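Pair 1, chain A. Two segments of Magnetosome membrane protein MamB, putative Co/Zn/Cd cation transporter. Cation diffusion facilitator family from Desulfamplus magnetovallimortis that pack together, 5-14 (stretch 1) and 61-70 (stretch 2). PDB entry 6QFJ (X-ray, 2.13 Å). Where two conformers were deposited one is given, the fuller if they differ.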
# COMPACT_ATOMS: atom_id res chain seq x y z
N ASP A 5 8.58 7.22 9.75
CA ASP A 5 9.69 7.00 8.83
C ASP A 5 9.37 5.92 7.80
O ASP A 5 9.63 6.08 6.61
CB ASP A 5 10.96 6.58 9.58
CG ASP A 5 11.64 7.74 10.28
OD1 ASP A 5 11.28 8.92 10.10
OD2 ASP A 5 12.57 7.43 11.04
N TYR A 6 8.76 4.85 8.30
CA TYR A 6 8.32 3.79 7.46
C TYR A 6 7.23 4.23 6.46
O TYR A 6 7.29 3.90 5.27
CB TYR A 6 7.77 2.65 8.30
CG TYR A 6 8.81 1.82 9.07
CD1 TYR A 6 9.93 1.25 8.40
CD2 TYR A 6 8.63 1.53 10.41
CE1 TYR A 6 10.83 0.45 9.05
CE2 TYR A 6 9.53 0.75 11.09
CZ TYR A 6 10.64 0.20 10.42
OH TYR A 6 11.57 -0.57 11.12
N ILE A 7 6.22 4.94 6.97
CA ILE A 7 5.13 5.45 6.14
C ILE A 7 5.65 6.32 4.97
O ILE A 7 5.22 6.14 3.83
CB ILE A 7 4.11 6.21 6.98
CG1 ILE A 7 3.29 5.19 7.79
CG2 ILE A 7 3.18 7.06 6.10
CD1 ILE A 7 2.28 5.84 8.76
N GLU A 8 6.60 7.20 5.27
CA GLU A 8 7.18 8.06 4.28
C GLU A 8 7.92 7.29 3.20
O GLU A 8 7.80 7.61 2.02
CB GLU A 8 8.15 9.01 4.95
CG GLU A 8 8.88 9.85 3.95
CD GLU A 8 9.92 10.83 4.51
OE1 GLU A 8 10.44 11.62 3.70
OE2 GLU A 8 10.23 10.84 5.72
N ALA A 9 8.69 6.25 3.58
CA ALA A 9 9.39 5.51 2.60
C ALA A 9 8.39 4.67 1.75
O ALA A 9 8.54 4.52 0.55
CB ALA A 9 10.45 4.63 3.27
N ILE A 10 7.43 4.06 2.42
CA ILE A 10 6.37 3.32 1.73
C ILE A 10 5.65 4.21 0.70
O ILE A 10 5.56 3.87 -0.47
CB ILE A 10 5.37 2.66 2.71
CG1 ILE A 10 6.04 1.58 3.50
CG2 ILE A 10 4.20 2.02 1.96
CD1 ILE A 10 5.24 1.13 4.71
N ALA A 11 5.26 5.41 1.09
CA ALA A 11 4.62 6.35 0.18
C ALA A 11 5.52 6.72 -0.95
O ALA A 11 5.06 6.78 -2.07
CB ALA A 11 4.18 7.64 0.90
N ASN A 12 6.81 6.90 -0.68
CA ASN A 12 7.75 7.26 -1.74
C ASN A 12 7.78 6.15 -2.77
O ASN A 12 7.74 6.40 -3.96
CB ASN A 12 9.17 7.48 -1.21
CG ASN A 12 9.36 8.83 -0.57
OD1 ASN A 12 8.56 9.69 -0.80
ND2 ASN A 12 10.38 9.02 0.30
N VAL A 13 7.77 4.89 -2.33
CA VAL A 13 7.82 3.79 -3.30
C VAL A 13 6.57 3.70 -4.10
O VAL A 13 6.58 3.58 -5.36
CB VAL A 13 8.17 2.47 -2.64
CG1 VAL A 13 8.16 1.34 -3.69
CG2 VAL A 13 9.54 2.57 -1.99
N LEU A 14 5.45 3.73 -3.40
CA LEU A 14 4.14 3.50 -4.02
C LEU A 14 3.86 4.59 -5.07
O LEU A 14 3.36 4.27 -6.14
CB LEU A 14 3.01 3.52 -2.98
CG LEU A 14 3.02 2.36 -1.99
CD1 LEU A 14 1.87 2.45 -1.01
CD2 LEU A 14 2.97 1.03 -2.66
N GLN A 61 4.97 -6.95 -0.79
CA GLN A 61 6.41 -7.11 -0.96
C GLN A 61 7.12 -5.83 -0.56
O GLN A 61 8.10 -5.83 0.18
CB GLN A 61 6.66 -7.46 -2.44
CG GLN A 61 8.12 -7.77 -2.79
CD GLN A 61 9.03 -6.59 -2.83
OE1 GLN A 61 8.71 -5.53 -3.38
NE2 GLN A 61 10.24 -6.75 -2.23
N ILE A 62 6.61 -4.71 -1.01
CA ILE A 62 7.24 -3.42 -0.64
C ILE A 62 7.31 -3.20 0.82
O ILE A 62 8.38 -2.92 1.38
CB ILE A 62 6.50 -2.26 -1.34
CG1 ILE A 62 6.70 -2.37 -2.83
CG2 ILE A 62 6.98 -0.93 -0.81
CD1 ILE A 62 5.79 -1.52 -3.68
N ILE A 63 6.18 -3.44 1.50
CA ILE A 63 6.18 -3.25 2.95
C ILE A 63 7.12 -4.19 3.66
O ILE A 63 7.94 -3.75 4.51
CB ILE A 63 4.77 -3.31 3.50
CG1 ILE A 63 4.06 -2.10 2.99
CG2 ILE A 63 4.82 -3.30 5.06
CD1 ILE A 63 2.61 -2.11 3.30
N LYS A 64 7.06 -5.48 3.33
CA LYS A 64 7.95 -6.44 3.95
C LYS A 64 9.43 -6.09 3.73
O LYS A 64 10.26 -6.34 4.59
CB LYS A 64 7.71 -7.82 3.34
CG LYS A 64 6.33 -8.35 3.50
CD LYS A 64 5.94 -8.36 4.93
CE LYS A 64 4.72 -9.24 5.10
NZ LYS A 64 4.19 -9.09 6.48
N GLU A 65 9.76 -5.54 2.58
CA GLU A 65 11.11 -5.16 2.36
C GLU A 65 11.51 -3.95 3.17
O GLU A 65 12.62 -3.88 3.69
CB GLU A 65 11.42 -4.90 0.88
CG GLU A 65 12.89 -4.51 0.66
CD GLU A 65 13.26 -4.36 -0.83
OE1 GLU A 65 12.57 -4.94 -1.68
OE2 GLU A 65 14.28 -3.68 -1.16
N ILE A 66 10.65 -2.96 3.25
CA ILE A 66 11.01 -1.71 3.97
C ILE A 66 11.01 -1.83 5.47
O ILE A 66 11.87 -1.29 6.14
CB ILE A 66 10.08 -0.58 3.52
CG1 ILE A 66 10.37 -0.32 2.08
CG2 ILE A 66 10.27 0.68 4.37
CD1 ILE A 66 9.84 0.97 1.57
N VAL A 67 10.02 -2.51 6.02
CA VAL A 67 9.88 -2.67 7.46
C VAL A 67 10.61 -3.93 7.94
O VAL A 67 10.24 -5.04 7.58
CB VAL A 67 8.36 -2.77 7.78
CG1 VAL A 67 8.13 -2.84 9.24
CG2 VAL A 67 7.59 -1.60 7.19
N ASP A 68 11.57 -3.74 8.83
CA ASP A 68 12.40 -4.83 9.32
C ASP A 68 11.58 -5.78 10.22
O ASP A 68 11.67 -7.02 10.13
CB ASP A 68 13.56 -4.26 10.15
CG ASP A 68 14.05 -2.88 9.63
OD1 ASP A 68 13.27 -1.89 9.72
OD2 ASP A 68 15.21 -2.80 9.15
N ARG A 69 10.77 -5.19 11.07
CA ARG A 69 9.96 -5.94 12.02
C ARG A 69 8.77 -6.65 11.39
O ARG A 69 8.37 -6.38 10.25
CB ARG A 69 9.39 -4.98 13.07
CG ARG A 69 9.93 -3.57 12.90
CD ARG A 69 9.67 -2.67 14.12
NE ARG A 69 8.56 -3.10 14.94
CZ ARG A 69 7.96 -2.32 15.80
NH1 ARG A 69 6.93 -2.80 16.49
NH2 ARG A 69 8.34 -1.06 15.96
N LYS A 70 8.19 -7.50 12.18
CA LYS A 70 7.02 -8.24 11.78
C LYS A 70 5.86 -7.29 11.48
O LYS A 70 5.62 -6.32 12.23
CB LYS A 70 6.60 -9.24 12.87
CG LYS A 70 5.43 -10.11 12.43
CD LYS A 70 5.02 -11.21 13.40
CE LYS A 70 3.71 -11.80 12.91
NZ LYS A 70 3.50 -13.26 13.14

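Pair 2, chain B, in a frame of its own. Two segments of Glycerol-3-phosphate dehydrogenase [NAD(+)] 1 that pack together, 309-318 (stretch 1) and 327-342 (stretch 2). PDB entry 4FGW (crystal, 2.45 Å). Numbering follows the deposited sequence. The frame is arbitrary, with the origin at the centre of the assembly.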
# COMPACT_ATOMS: atom_id res chain seq x y z
N GLY B 309 -14.19 -2.78 -4.73
CA GLY B 309 -14.58 -4.19 -4.78
C GLY B 309 -15.76 -4.51 -3.89
O GLY B 309 -16.24 -3.63 -3.18
N ARG B 310 -16.20 -5.78 -3.92
CA ARG B 310 -17.36 -6.31 -3.17
C ARG B 310 -17.28 -6.07 -1.67
O ARG B 310 -18.23 -5.56 -1.07
CB ARG B 310 -17.57 -7.81 -3.44
CG ARG B 310 -17.99 -8.15 -4.86
CD ARG B 310 -18.19 -9.65 -5.04
NE ARG B 310 -16.92 -10.38 -5.04
CZ ARG B 310 -16.24 -10.72 -6.13
NH1 ARG B 310 -16.71 -10.42 -7.33
NH2 ARG B 310 -15.09 -11.37 -6.03
N ASN B 311 -16.14 -6.44 -1.06
CA ASN B 311 -15.87 -6.33 0.38
C ASN B 311 -15.90 -4.90 0.90
O ASN B 311 -16.60 -4.64 1.87
CB ASN B 311 -14.58 -7.05 0.74
CG ASN B 311 -14.61 -8.52 0.39
OD1 ASN B 311 -15.17 -9.33 1.12
ND2 ASN B 311 -14.04 -8.88 -0.75
N VAL B 312 -15.18 -3.97 0.24
CA VAL B 312 -15.14 -2.55 0.62
C VAL B 312 -16.52 -1.88 0.44
O VAL B 312 -16.96 -1.14 1.33
CB VAL B 312 -13.93 -1.77 0.01
CG1 VAL B 312 -14.03 -1.60 -1.50
CG2 VAL B 312 -13.73 -0.41 0.68
N LYS B 313 -17.23 -2.19 -0.68
CA LYS B 313 -18.55 -1.66 -1.03
C LYS B 313 -19.63 -2.04 -0.02
O LYS B 313 -20.41 -1.17 0.38
CB LYS B 313 -18.95 -2.11 -2.45
CG LYS B 313 -20.05 -1.28 -3.10
CD LYS B 313 -20.24 -1.64 -4.57
CE LYS B 313 -21.20 -0.70 -5.25
NZ LYS B 313 -21.22 -0.89 -6.73
N VAL B 314 -19.67 -3.33 0.41
CA VAL B 314 -20.64 -3.83 1.40
C VAL B 314 -20.43 -3.13 2.74
O VAL B 314 -21.38 -2.61 3.33
CB VAL B 314 -20.64 -5.39 1.53
CG1 VAL B 314 -21.36 -5.86 2.79
CG2 VAL B 314 -21.27 -6.03 0.30
N ALA B 315 -19.15 -3.09 3.19
CA ALA B 315 -18.71 -2.48 4.44
C ALA B 315 -19.04 -0.99 4.50
O ALA B 315 -19.42 -0.49 5.56
CB ALA B 315 -17.23 -2.70 4.61
N ARG B 316 -18.90 -0.29 3.36
CA ARG B 316 -19.19 1.13 3.19
C ARG B 316 -20.70 1.39 3.39
O ARG B 316 -21.07 2.35 4.07
CB ARG B 316 -18.73 1.58 1.79
CG ARG B 316 -18.22 3.00 1.74
CD ARG B 316 -17.88 3.41 0.32
NE ARG B 316 -16.55 2.96 -0.10
CZ ARG B 316 -16.31 2.28 -1.22
NH1 ARG B 316 -17.30 1.95 -2.04
NH2 ARG B 316 -15.07 1.92 -1.53
N LEU B 317 -21.55 0.51 2.82
CA LEU B 317 -23.01 0.61 2.95
C LEU B 317 -23.45 0.32 4.39
O LEU B 317 -24.32 1.03 4.89
CB LEU B 317 -23.74 -0.29 1.94
CG LEU B 317 -25.27 -0.14 1.86
CD1 LEU B 317 -25.69 1.27 1.41
CD2 LEU B 317 -25.88 -1.18 0.96
N MET B 318 -22.80 -0.66 5.06
CA MET B 318 -23.05 -1.01 6.47
C MET B 318 -22.90 0.24 7.36
O MET B 318 -23.69 0.44 8.28
CB MET B 318 -22.06 -2.08 6.95
CG MET B 318 -22.44 -3.49 6.60
SD MET B 318 -21.08 -4.64 6.92
CE MET B 318 -21.14 -4.76 8.70
N GLU B 327 -27.74 -7.97 4.58
CA GLU B 327 -28.77 -7.06 4.09
C GLU B 327 -28.12 -6.16 3.03
O GLU B 327 -28.72 -5.90 1.98
CB GLU B 327 -29.33 -6.22 5.25
CG GLU B 327 -30.67 -5.56 4.96
CD GLU B 327 -31.46 -5.05 6.16
OE1 GLU B 327 -32.65 -4.70 5.97
OE2 GLU B 327 -30.90 -5.02 7.28
N CYS B 328 -26.87 -5.72 3.29
CA CYS B 328 -26.06 -4.89 2.39
C CYS B 328 -25.52 -5.71 1.20
O CYS B 328 -25.44 -5.18 0.09
CB CYS B 328 -24.95 -4.19 3.15
SG CYS B 328 -25.53 -2.94 4.33
N GLU B 329 -25.19 -6.99 1.43
CA GLU B 329 -24.68 -7.96 0.45
C GLU B 329 -25.73 -8.22 -0.63
O GLU B 329 -25.39 -8.29 -1.81
CB GLU B 329 -24.31 -9.27 1.18
CG GLU B 329 -23.39 -10.20 0.40
CD GLU B 329 -23.01 -11.48 1.13
OE1 GLU B 329 -23.93 -12.18 1.61
OE2 GLU B 329 -21.80 -11.80 1.17
N LYS B 330 -27.01 -8.34 -0.23
CA LYS B 330 -28.15 -8.56 -1.13
C LYS B 330 -28.45 -7.30 -1.96
O LYS B 330 -28.74 -7.41 -3.16
CB LYS B 330 -29.40 -8.99 -0.31
CG LYS B 330 -30.68 -9.18 -1.12
CD LYS B 330 -31.19 -10.62 -1.07
CE LYS B 330 -32.53 -10.75 -1.74
NZ LYS B 330 -33.06 -12.13 -1.64
N GLU B 331 -28.38 -6.11 -1.33
CA GLU B 331 -28.66 -4.81 -1.94
C GLU B 331 -27.71 -4.41 -3.07
O GLU B 331 -28.15 -3.76 -4.02
CB GLU B 331 -28.71 -3.70 -0.87
CG GLU B 331 -29.59 -2.52 -1.26
CD GLU B 331 -29.52 -1.34 -0.32
OE1 GLU B 331 -28.81 -0.36 -0.64
OE2 GLU B 331 -30.20 -1.37 0.73
N LEU B 332 -26.42 -4.77 -2.97
CA LEU B 332 -25.44 -4.39 -3.98
C LEU B 332 -24.96 -5.52 -4.87
O LEU B 332 -24.94 -5.36 -6.09
CB LEU B 332 -24.21 -3.68 -3.34
CG LEU B 332 -24.45 -2.54 -2.35
CD1 LEU B 332 -23.29 -2.42 -1.39
CD2 LEU B 332 -24.68 -1.22 -3.07
N LEU B 333 -24.52 -6.65 -4.27
CA LEU B 333 -23.91 -7.75 -5.01
C LEU B 333 -24.85 -8.75 -5.67
O LEU B 333 -24.38 -9.63 -6.40
CB LEU B 333 -22.84 -8.49 -4.15
CG LEU B 333 -22.06 -7.71 -3.08
CD1 LEU B 333 -21.17 -8.65 -2.30
CD2 LEU B 333 -21.21 -6.60 -3.67
N ASN B 334 -26.17 -8.60 -5.44
CA ASN B 334 -27.24 -9.48 -5.95
C ASN B 334 -26.97 -11.00 -5.80
O ASN B 334 -27.15 -11.53 -4.70
CB ASN B 334 -27.83 -9.01 -7.31
CG ASN B 334 -27.13 -9.42 -8.59
OD1 ASN B 334 -27.75 -9.97 -9.51
ND2 ASN B 334 -25.84 -9.15 -8.70
N GLY B 335 -26.47 -11.66 -6.84
CA GLY B 335 -26.16 -13.09 -6.82
C GLY B 335 -24.71 -13.39 -6.54
O GLY B 335 -24.20 -14.43 -6.98
N GLN B 336 -24.03 -12.49 -5.80
CA GLN B 336 -22.61 -12.61 -5.44
C GLN B 336 -22.37 -12.36 -3.94
O GLN B 336 -23.18 -11.71 -3.29
CB GLN B 336 -21.75 -11.66 -6.28
CG GLN B 336 -21.42 -12.20 -7.67
CD GLN B 336 -20.41 -11.32 -8.35
OE1 GLN B 336 -19.20 -11.43 -8.13
NE2 GLN B 336 -20.89 -10.40 -9.17
N SER B 337 -21.25 -12.88 -3.42
CA SER B 337 -20.90 -12.74 -2.00
C SER B 337 -19.59 -11.99 -1.75
O SER B 337 -18.66 -12.08 -2.55
CB SER B 337 -20.84 -14.11 -1.34
OG SER B 337 -22.06 -14.81 -1.49
N ALA B 338 -19.52 -11.27 -0.62
CA ALA B 338 -18.31 -10.59 -0.16
C ALA B 338 -17.60 -11.61 0.73
O ALA B 338 -17.98 -11.82 1.88
CB ALA B 338 -18.67 -9.33 0.62
N GLN B 339 -16.60 -12.28 0.17
CA GLN B 339 -15.93 -13.38 0.86
C GLN B 339 -15.46 -13.01 2.27
O GLN B 339 -15.60 -13.80 3.21
CB GLN B 339 -14.75 -13.89 0.03
CG GLN B 339 -14.73 -15.40 -0.17
CD GLN B 339 -14.88 -16.16 1.13
OE1 GLN B 339 -13.90 -16.40 1.84
NE2 GLN B 339 -16.11 -16.55 1.45
N GLY B 340 -14.90 -11.82 2.40
CA GLY B 340 -14.34 -11.35 3.66
C GLY B 340 -15.24 -11.53 4.87
O GLY B 340 -14.75 -11.64 6.00
N LEU B 341 -16.57 -11.56 4.64
CA LEU B 341 -17.61 -11.77 5.66
C LEU B 341 -17.44 -13.15 6.31
O LEU B 341 -17.55 -13.27 7.52
CB LEU B 341 -19.00 -11.66 5.00
CG LEU B 341 -19.84 -10.40 5.22
CD1 LEU B 341 -19.05 -9.13 5.03
CD2 LEU B 341 -21.01 -10.37 4.27
N ILE B 342 -17.14 -14.17 5.49
CA ILE B 342 -16.91 -15.55 5.95
C ILE B 342 -15.50 -15.66 6.55
O ILE B 342 -15.35 -16.21 7.64
CB ILE B 342 -17.18 -16.57 4.80
CG1 ILE B 342 -18.67 -16.58 4.40
CG2 ILE B 342 -16.72 -17.98 5.15
CD1 ILE B 342 -18.94 -16.21 2.94

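In both pairs a helix of stretch 1 packs across a helix of stretch 2 that runs roughly against it, the N-to-C directions meeting at 139° in pair 1 and 120° in pair 2, with closest axial approaches of 10.2 Å and 8.9 Å. Fourteen central residues superpose with an RMSD of 0.9 Å. Stretch 1 matches throughout, Asp A5 to Leu A14 on Gly B309 to Met B318; in stretch 2, Ile A62 to Val A67 fall on Cys B328 to Leu B333, and Arg A69 on Gly B335.

The side chains coincide at the centre: the side-chain centres of Ile A10 and Val B314 lie 0.6 Å apart. Ile A10 reaches across with CD1, 3.8 Å from Ile A63 CG1, whereas the shorter Val B314 sets CG2 3.7 Å from Leu B333 CD1 and CG1 4.0 Å from Cys B328 CB. At the position of Ile A63, pair 2 has Glu B329, which turns its carboxylate to its own stretch: Ala B338 N donates to Glu B329 OE2 at 2.9 Å, tying the following loop back to the helix.

Ile A66 and Leu B332 match, and both point toward stretch 1. Ile A66 is a knob among Tyr A6, Ala A9, Ile A10 and Val A13, its CD1 3.9 Å from Val A13 CG2. Leu B332 CD1 uses the same two positions, Ala A9 and Val A13 in pair 1, lying 3.8 Å from Lys B313 CG, part of a long side chain where pair 1 has Ala A9, and 3.7 Å from Leu B317 CD2. One turn earlier, Ile A62 CD1 meets Val A13 CG1 at 3.7 Å and Leu A14 CD2 at 3.9 Å; the smaller Cys B328 meets Leu B317, larger than Val A13, and Met B318, with SG 3.7 Å from Leu B317 CG and 3.9 Å from Met B318 CG.

The pairs differ most at Tyr A6 and Arg B310, near the start of stretch 1. Tyr A6 lays a ring face against Val A67, whose CG1 is 4.2 Å from the ring centroid in a CH-pi contact, and its OH donates a hydrogen bond to Asp A68 OD1 at 2.6 Å. The matching Arg B310 packs its CG 3.8 Å from Leu B333 CD2 and carries its NH1 to 2.8 Å from Gln B336 OE1. In pair 2, Asn B311 OD1 also accepts a hydrogen bond from Gly B340 N, 2.8 Å away; Gly B340 has no counterpart in pair 1. A CB on Gly B340 would clash with that same oxygen, so the close approach depends on glycine.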